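Local coordinates for uncharacterized protein (Eubacterium rectale, PDB 5COZ) that is of unknown function but contains a YycH-like domain and, in its natural form, probably carries a signal peptide, which suggests, without proof, a role outside the cytoplasm, at residues 171-183 with 244-258. Numbering follows the deposited sequence.
Sequences LAVKTAKELEINV and LVIAMDEKGISFLDI
Leu-171 turns CG trans to its backbone nitrogen (chi1 180°), while Met-248, a selenomethionine, places CG between its backbone N and carbonyl carbon (chi1 57°) and bends at chi3, which turns CE toward N of Ala-172. The two side chains run past one another in opposing senses, CD2 of Leu-171 3.9 Å from SE of Met-248 in one of its two conformers. This is a helix packed on a beta hairpin: helix 165-178 lies across one face of strands 244-249 and 252-258 in an antiparallel sheet, and the segment axes of helix 171-178 and strand 244-249 come within 9.5 Å. CD2 of Leu-171 also lies 3.7 Å from CD1 of Ile-253, likewise in one of two conformers, on the second strand. With an alanine at Leu-171, Met-248 SE and Ile-253 CD1 would probably lose the branched cover they share. Small residues let the helix settle close: CD1 of Ile-246 presses against the carbonyl O of Ala-172 at 3.6 Å, and CB of Ala-176 rests on CD2 of Leu-244. CD2 of Leu-256 meets CG2 of Thr-175 and CD1 of Leu-179, each tip to tip. Beyond the Schellman motif at Glu-180, Ile-181 reaches in toward the hairpin, CD1 lying 3.9 Å from CG2 of Ile-258. Helix 73-87 covers Leu-256 and Ile-258 as well, through Leu-83, Ala-86 and Leu-79. The hydroxyl of Thr-175 is spent within its own helix: OG1 donates to O of Leu-171 at 2.7 Å, from the face of that carbonyl opposite to the one used by N of Thr-175.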
ATOM      1  N   LEU A 171     -16.228   5.300   8.205  1.00 12.69           N
ATOM      2  CA  LEU A 171     -16.308   6.291   7.141  1.00 12.43           C
ATOM      3  C   LEU A 171     -15.375   5.923   5.967  1.00 13.94           C
ATOM      4  O   LEU A 171     -15.748   6.098   4.805  1.00 13.98           O
ATOM      5  CB  LEU A 171     -15.972   7.684   7.695  1.00 13.38           C
ATOM      6  CG  LEU A 171     -16.005   8.851   6.705  1.00 19.13           C
ATOM      7  CD1 LEU A 171     -17.346   8.939   5.940  1.00 20.94           C
ATOM      8  CD2 LEU A 171     -15.660  10.147   7.416  1.00 19.14           C
ATOM      9  N   ALA A 172     -14.176   5.398   6.270  1.00 12.27           N
ATOM     10  CA  ALA A 172     -13.250   4.994   5.189  1.00 10.94           C
ATOM     11  C   ALA A 172     -13.858   3.832   4.359  1.00 11.25           C
ATOM     12  O   ALA A 172     -13.822   3.876   3.131  1.00 11.24           O
ATOM     13  CB  ALA A 172     -11.913   4.590   5.779  1.00 10.81           C
ATOM     14  N   VAL A 173     -14.508   2.853   5.047  1.00 10.30           N
ATOM     15  CA  VAL A 173     -15.125   1.683   4.398  1.00 10.40           C
ATOM     16  C   VAL A 173     -16.312   2.147   3.530  1.00 13.60           C
ATOM     17  O   VAL A 173     -16.453   1.717   2.381  1.00 12.65           O
ATOM     18  CB  VAL A 173     -15.527   0.647   5.490  1.00 12.95           C
ATOM     19  CG1 VAL A 173     -16.507  -0.398   4.936  1.00 13.62           C
ATOM     20  CG2 VAL A 173     -14.285  -0.034   6.074  1.00 13.09           C
ATOM     21  N   LYS A 174     -17.124   3.068   4.067  1.00 11.92           N
ATOM     22  CA  LYS A 174     -18.271   3.633   3.350  1.00 11.37           C
ATOM     23  C   LYS A 174     -17.789   4.395   2.102  1.00 13.31           C
ATOM     24  O   LYS A 174     -18.386   4.255   1.034  1.00 14.08           O
ATOM     25  CB  LYS A 174     -19.077   4.548   4.292  1.00 14.43           C
ATOM     26  CG  LYS A 174     -20.267   5.261   3.659  1.00 21.96           C
ATOM     27  CD  LYS A 174     -20.768   6.340   4.628  1.00 28.93           C
ATOM     28  CE  LYS A 174     -21.839   7.234   4.045  1.00 44.38           C
ATOM     29  NZ  LYS A 174     -23.172   6.582   4.068  1.00 55.76           N
ATOM     30  N   THR A 175     -16.654   5.115   2.209  1.00 11.37           N
ATOM     31  CA  THR A 175     -16.120   5.879   1.070  1.00 10.88           C
ATOM     32  C   THR A 175     -15.603   4.942  -0.033  1.00 12.16           C
ATOM     33  O   THR A 175     -15.863   5.184  -1.209  1.00 12.51           O
ATOM     34  CB  THR A 175     -15.024   6.843   1.546  1.00 14.52           C
ATOM     35  OG1 THR A 175     -15.584   7.676   2.570  1.00 15.33           O
ATOM     36  CG2 THR A 175     -14.493   7.728   0.422  1.00 15.25           C
ATOM     37  N   ALA A 176     -14.864   3.879   0.344  1.00 10.40           N
ATOM     38  CA  ALA A 176     -14.383   2.939  -0.673  1.00 10.53           C
ATOM     39  C   ALA A 176     -15.574   2.285  -1.389  1.00 12.84           C
ATOM     40  O   ALA A 176     -15.523   2.072  -2.594  1.00 11.07           O
ATOM     41  CB  ALA A 176     -13.487   1.878  -0.034  1.00 11.16           C
ATOM     42  N   LYS A 177     -16.671   1.993  -0.641  1.00 11.85           N
ATOM     43  CA  LYS A 177     -17.876   1.396  -1.227  1.00 12.22           C
ATOM     44  C   LYS A 177     -18.514   2.376  -2.212  1.00 14.55           C
ATOM     45  O   LYS A 177     -18.856   1.973  -3.326  1.00 15.33           O
ATOM     46  CB  LYS A 177     -18.862   1.000  -0.128  1.00 13.78           C
ATOM     47  CG  LYS A 177     -20.096   0.256  -0.629  1.00 21.47           C
ATOM     48  CD  LYS A 177     -21.016  -0.062   0.543  1.00 34.00           C
ATOM     49  CE  LYS A 177     -22.373  -0.573   0.116  1.00 48.35           C
ATOM     50  NZ  LYS A 177     -22.304  -1.966  -0.399  1.00 60.02           N
ATOM     51  N   GLU A 178     -18.649   3.661  -1.825  1.00 13.66           N
ATOM     52  CA  GLU A 178     -19.179   4.715  -2.718  1.00 15.09           C
ATOM     53  C   GLU A 178     -18.362   4.838  -3.983  1.00 16.53           C
ATOM     54  O   GLU A 178     -18.907   5.085  -5.057  1.00 16.89           O
ATOM     55  CB  GLU A 178     -19.132   6.089  -2.039  1.00 17.65           C
ATOM     56  CG  GLU A 178     -20.034   6.304  -0.848  1.00 32.37           C
ATOM     57  CD  GLU A 178     -19.821   7.617  -0.106  1.00 51.66           C
ATOM     58  OE1 GLU A 178     -18.747   8.249  -0.256  1.00 45.46           O
ATOM     59  OE2 GLU A 178     -20.743   8.012   0.638  1.00 40.91           O
ATOM     60  N   LEU A 179     -17.026   4.673  -3.861  1.00 11.59           N
ATOM     61  CA  LEU A 179     -16.137   4.798  -5.013  1.00 10.96           C
ATOM     62  C   LEU A 179     -16.150   3.554  -5.896  1.00 12.75           C
ATOM     63  O   LEU A 179     -15.514   3.538  -6.956  1.00 12.59           O
ATOM     64  CB  LEU A 179     -14.695   5.056  -4.509  1.00 11.11           C
ATOM     65  CG  LEU A 179     -14.400   6.446  -3.959  1.00 14.18           C
ATOM     66  CD1 LEU A 179     -13.029   6.458  -3.272  1.00 13.46           C
ATOM     67  CD2 LEU A 179     -14.476   7.526  -5.058  1.00 16.59           C
ATOM     68  N   GLU A 180     -16.826   2.478  -5.420  1.00 10.92           N
ATOM     69  CA  GLU A 180     -16.948   1.208  -6.128  1.00 11.47           C
ATOM     70  C   GLU A 180     -15.579   0.563  -6.286  1.00 11.35           C
ATOM     71  O   GLU A 180     -15.277  -0.065  -7.304  1.00 12.66           O
ATOM     72  CB  GLU A 180     -17.681   1.348  -7.486  1.00 13.92           C
ATOM     73  CG  GLU A 180     -19.033   2.033  -7.351  1.00 17.54           C
ATOM     74  CD  GLU A 180     -19.730   2.331  -8.664  1.00 33.16           C
ATOM     75  OE1 GLU A 180     -19.092   2.916  -9.566  1.00 30.10           O
ATOM     76  OE2 GLU A 180     -20.941   2.036  -8.763  1.00 32.05           O
ATOM     77  N   ILE A 181     -14.757   0.673  -5.215  1.00  9.12           N
ATOM     78  CA  ILE A 181     -13.448   0.050  -5.206  1.00  8.20           C
ATOM     79  C   ILE A 181     -13.478  -1.069  -4.187  1.00  9.94           C
ATOM     80  O   ILE A 181     -13.568  -0.802  -2.978  1.00 10.47           O
ATOM     81  CB  ILE A 181     -12.306   1.070  -4.896  1.00 10.28           C
ATOM     82  CG1 ILE A 181     -12.324   2.278  -5.866  1.00 10.76           C
ATOM     83  CG2 ILE A 181     -10.922   0.345  -4.911  1.00  9.66           C
ATOM     84  CD1 ILE A 181     -11.358   3.408  -5.458  1.00 12.83           C
ATOM     85  N   ASN A 182     -13.406  -2.318  -4.656  1.00  8.82           N
ATOM     86  CA  ASN A 182     -13.336  -3.467  -3.750  0.60  8.55           C
ATOM     87  C   ASN A 182     -11.981  -3.457  -3.072  1.00  8.42           C
ATOM     88  O   ASN A 182     -10.955  -3.312  -3.758  1.00  7.76           O
ATOM     89  CB  ASN A 182     -13.526  -4.779  -4.507  0.60 12.51           C
ATOM     90  CG  ASN A 182     -14.971  -5.140  -4.762  0.60 33.87           C
ATOM     91  OD1 ASN A 182     -15.913  -4.422  -4.379  0.60 26.25           O
ATOM     92  ND2 ASN A 182     -15.178  -6.272  -5.412  0.60 29.08           N
ATOM     93  N   VAL A 183     -11.975  -3.580  -1.747  1.00  6.65           N
ATOM     94  CA  VAL A 183     -10.737  -3.559  -0.986  1.00  6.18           C
ATOM     95  C   VAL A 183     -10.735  -4.718   0.011  1.00  8.36           C
ATOM     96  O   VAL A 183     -11.812  -5.209   0.387  1.00  9.28           O
ATOM     97  CB  VAL A 183     -10.507  -2.200  -0.245  1.00  7.89           C
ATOM     98  CG1 VAL A 183     -10.344  -1.034  -1.235  1.00  7.68           C
ATOM     99  CG2 VAL A 183     -11.619  -1.907   0.771  1.00  8.52           C
ATOM    100  N   LEU A 244      -5.009   2.599  -1.458  1.00  5.89           N
ATOM    101  CA  LEU A 244      -6.035   3.645  -1.551  1.00  6.69           C
ATOM    102  C   LEU A 244      -5.895   4.418  -0.221  1.00  8.41           C
ATOM    103  O   LEU A 244      -6.077   3.833   0.873  1.00  8.33           O
ATOM    104  CB  LEU A 244      -7.424   2.987  -1.704  1.00  7.17           C
ATOM    105  CG  LEU A 244      -8.646   3.914  -1.519  1.00 10.06           C
ATOM    106  CD1 LEU A 244      -8.720   4.988  -2.589  1.00 11.00           C
ATOM    107  CD2 LEU A 244      -9.989   3.072  -1.509  1.00  8.89           C
ATOM    108  N   VAL A 245      -5.466   5.707  -0.304  1.00  6.73           N
ATOM    109  CA  VAL A 245      -5.191   6.503   0.886  1.00  6.29           C
ATOM    110  C   VAL A 245      -6.392   7.389   1.196  1.00 10.84           C
ATOM    111  O   VAL A 245      -6.814   8.151   0.333  1.00 10.59           O
ATOM    112  CB  VAL A 245      -3.905   7.330   0.715  1.00  9.60           C
ATOM    113  CG1 VAL A 245      -3.574   8.060   2.028  1.00 10.64           C
ATOM    114  CG2 VAL A 245      -2.724   6.440   0.306  1.00  9.67           C
ATOM    115  N   ILE A 246      -6.980   7.227   2.383  1.00  7.42           N
ATOM    116  CA  ILE A 246      -8.122   8.048   2.793  1.00  8.15           C
ATOM    117  C   ILE A 246      -7.783   8.662   4.119  1.00 11.28           C
ATOM    118  O   ILE A 246      -7.604   7.946   5.111  1.00  9.77           O
ATOM    119  CB  ILE A 246      -9.416   7.211   2.882  1.00 11.51           C
ATOM    120  CG1 ILE A 246      -9.615   6.326   1.602  1.00 12.80           C
ATOM    121  CG2 ILE A 246     -10.622   8.158   3.143  1.00 14.59           C
ATOM    122  CD1 ILE A 246     -11.024   5.554   1.527  1.00 16.39           C
ATOM    123  N   ALA A 247      -7.669   9.985   4.144  1.00  9.05           N
ATOM    124  CA  ALA A 247      -7.363  10.679   5.401  1.00  8.75           C
ATOM    125  C   ALA A 247      -8.534  11.508   5.840  1.00 10.65           C
ATOM    126  O   ALA A 247      -9.300  11.985   4.988  1.00 10.00           O
ATOM    127  CB  ALA A 247      -6.148  11.566   5.238  1.00 10.20           C
HETATM  128  N   MSE A 248      -8.661  11.720   7.157  1.00  7.99           N
HETATM  129  CA  MSE A 248      -9.735  12.567   7.667  0.50  6.61           C
HETATM  130  C   MSE A 248      -9.307  13.312   8.913  1.00 10.32           C
HETATM  131  O   MSE A 248      -8.506  12.812   9.707  1.00  9.81           O
HETATM  132  CB  MSE A 248     -10.997  11.758   7.951  0.50  7.99           C
HETATM  133  CG  MSE A 248     -10.766  10.637   8.927  0.50  9.81           C
HETATM  134 SE   MSE A 248     -12.162   9.316   8.878  0.38 13.79          SE
HETATM  135  CE  MSE A 248     -11.863   8.501   7.215  0.50 11.36           C
ATOM    136  N   ASP A 249      -9.810  14.522   9.054  1.00  9.32           N
ATOM    137  CA  ASP A 249      -9.540  15.376  10.195  1.00  8.80           C
ATOM    138  C   ASP A 249     -10.908  15.747  10.778  1.00 12.80           C
ATOM    139  O   ASP A 249     -11.924  15.164  10.381  1.00 12.06           O
ATOM    140  CB  ASP A 249      -8.678  16.582   9.790  1.00  9.66           C
ATOM    141  CG  ASP A 249      -9.230  17.427   8.653  1.00 14.19           C
ATOM    142  OD1 ASP A 249     -10.483  17.467   8.484  1.00 13.70           O
ATOM    143  OD2 ASP A 249      -8.423  18.089   7.967  1.00 15.51           O
ATOM    144  N   GLU A 250     -10.960  16.721  11.705  1.00 11.23           N
ATOM    145  CA  GLU A 250     -12.224  17.097  12.345  1.00 12.30           C
ATOM    146  C   GLU A 250     -13.264  17.658  11.350  1.00 16.39           C
ATOM    147  O   GLU A 250     -14.455  17.714  11.690  1.00 16.93           O
ATOM    148  CB  GLU A 250     -11.950  18.101  13.478  1.00 14.38           C
ATOM    149  CG  GLU A 250     -11.423  19.443  12.989  1.00 20.73           C
ATOM    150  CD  GLU A 250     -11.241  20.507  14.055  1.00 47.42           C
ATOM    151  OE1 GLU A 250     -11.217  20.165  15.260  1.00 38.73           O
ATOM    152  OE2 GLU A 250     -11.076  21.687  13.675  1.00 40.25           O
ATOM    153  N   LYS A 251     -12.820  18.069  10.157  1.00 14.18           N
ATOM    154  CA  LYS A 251     -13.709  18.615   9.115  1.00 15.79           C
ATOM    155  C   LYS A 251     -14.238  17.516   8.177  1.00 21.18           C
ATOM    156  O   LYS A 251     -15.107  17.794   7.343  1.00 23.01           O
ATOM    157  CB  LYS A 251     -12.995  19.716   8.327  1.00 18.42           C
ATOM    158  CG  LYS A 251     -12.777  20.985   9.163  1.00 23.11           C
ATOM    159  CD  LYS A 251     -12.061  22.067   8.375  1.00 35.19           C
ATOM    160  CE  LYS A 251     -11.043  22.804   9.200  1.00 58.73           C
ATOM    161  NZ  LYS A 251     -10.321  23.824   8.393  1.00 72.45           N
ATOM    162  N   GLY A 252     -13.760  16.277   8.345  1.00 14.24           N
ATOM    163  CA  GLY A 252     -14.170  15.156   7.503  1.00 12.76           C
ATOM    164  C   GLY A 252     -13.011  14.685   6.640  1.00 13.70           C
ATOM    165  O   GLY A 252     -11.846  14.962   6.965  1.00 11.99           O
ATOM    166  N   ILE A 253     -13.298  13.980   5.526  1.00 11.38           N
ATOM    167  CA  ILE A 253     -12.267  13.497   4.617  0.60 11.31           C
ATOM    168  C   ILE A 253     -11.444  14.691   4.132  1.00 13.37           C
ATOM    169  O   ILE A 253     -12.020  15.695   3.715  1.00 13.98           O
ATOM    170  CB  ILE A 253     -12.890  12.704   3.428  0.60 14.17           C
ATOM    171  CG1 ILE A 253     -13.832  11.557   3.914  0.60 15.87           C
ATOM    172  CG2 ILE A 253     -11.828  12.204   2.419  0.60 13.80           C
ATOM    173  CD1 ILE A 253     -13.189  10.431   4.673  0.60 25.66           C
ATOM    174  N   SER A 254     -10.122  14.585   4.185  1.00  9.57           N
ATOM    175  CA  SER A 254      -9.249  15.678   3.778  1.00  9.30           C
ATOM    176  C   SER A 254      -8.281  15.298   2.659  1.00 11.68           C
ATOM    177  O   SER A 254      -7.623  16.175   2.112  1.00 11.09           O
ATOM    178  CB  SER A 254      -8.446  16.127   5.001  1.00 10.44           C
ATOM    179  OG  SER A 254      -7.649  15.029   5.434  1.00 11.21           O
ATOM    180  N   PHE A 255      -8.160  14.004   2.331  1.00 10.09           N
ATOM    181  CA  PHE A 255      -7.205  13.532   1.337  1.00  9.70           C
ATOM    182  C   PHE A 255      -7.646  12.174   0.857  1.00 10.96           C
ATOM    183  O   PHE A 255      -7.956  11.310   1.678  1.00 11.24           O
ATOM    184  CB  PHE A 255      -5.803  13.459   1.993  1.00 10.39           C
ATOM    185  CG  PHE A 255      -4.665  13.088   1.080  1.00 11.36           C
ATOM    186  CD1 PHE A 255      -4.366  11.754   0.825  1.00 12.42           C
ATOM    187  CD2 PHE A 255      -3.847  14.067   0.534  1.00 11.46           C
ATOM    188  CE1 PHE A 255      -3.287  11.408   0.003  1.00 13.44           C
ATOM    189  CE2 PHE A 255      -2.756  13.715  -0.272  1.00 13.67           C
ATOM    190  CZ  PHE A 255      -2.475  12.392  -0.508  1.00 12.10           C
ATOM    191  N   LEU A 256      -7.722  11.985  -0.474  1.00  8.22           N
ATOM    192  CA  LEU A 256      -8.183  10.743  -1.039  1.00  9.37           C
ATOM    193  C   LEU A 256      -7.353  10.494  -2.274  1.00  9.98           C
ATOM    194  O   LEU A 256      -7.448  11.261  -3.237  1.00  9.16           O
ATOM    195  CB  LEU A 256      -9.694  10.869  -1.355  1.00 11.74           C
ATOM    196  CG  LEU A 256     -10.498   9.616  -1.620  1.00 19.64           C
ATOM    197  CD1 LEU A 256     -10.334   8.643  -0.565  1.00 22.97           C
ATOM    198  CD2 LEU A 256     -11.981   9.949  -1.652  1.00 19.56           C
ATOM    199  N   ASP A 257      -6.478   9.486  -2.212  1.00  8.41           N
ATOM    200  CA  ASP A 257      -5.578   9.191  -3.322  1.00  8.04           C
ATOM    201  C   ASP A 257      -5.855   7.782  -3.825  1.00  9.42           C
ATOM    202  O   ASP A 257      -5.717   6.797  -3.079  1.00  8.97           O
ATOM    203  CB  ASP A 257      -4.112   9.342  -2.871  1.00 10.05           C
ATOM    204  CG  ASP A 257      -3.101   9.563  -3.989  1.00 23.30           C
ATOM    205  OD1 ASP A 257      -3.524   9.742  -5.152  1.00 20.74           O
ATOM    206  OD2 ASP A 257      -1.896   9.673  -3.682  1.00 32.94           O
ATOM    207  N   ILE A 258      -6.283   7.696  -5.090  1.00  7.70           N
ATOM    208  CA  ILE A 258      -6.634   6.430  -5.707  1.00  6.56           C
ATOM    209  C   ILE A 258      -5.480   5.969  -6.561  1.00  7.85           C
ATOM    210  O   ILE A 258      -5.039   6.708  -7.433  1.00  8.19           O
ATOM    211  CB  ILE A 258      -7.913   6.559  -6.560  1.00  7.82           C
ATOM    212  CG1 ILE A 258      -9.096   7.189  -5.748  1.00  9.19           C
ATOM    213  CG2 ILE A 258      -8.332   5.180  -7.166  1.00  7.64           C
ATOM    214  CD1 ILE A 258     -10.370   7.363  -6.607  1.00 10.71           C
TER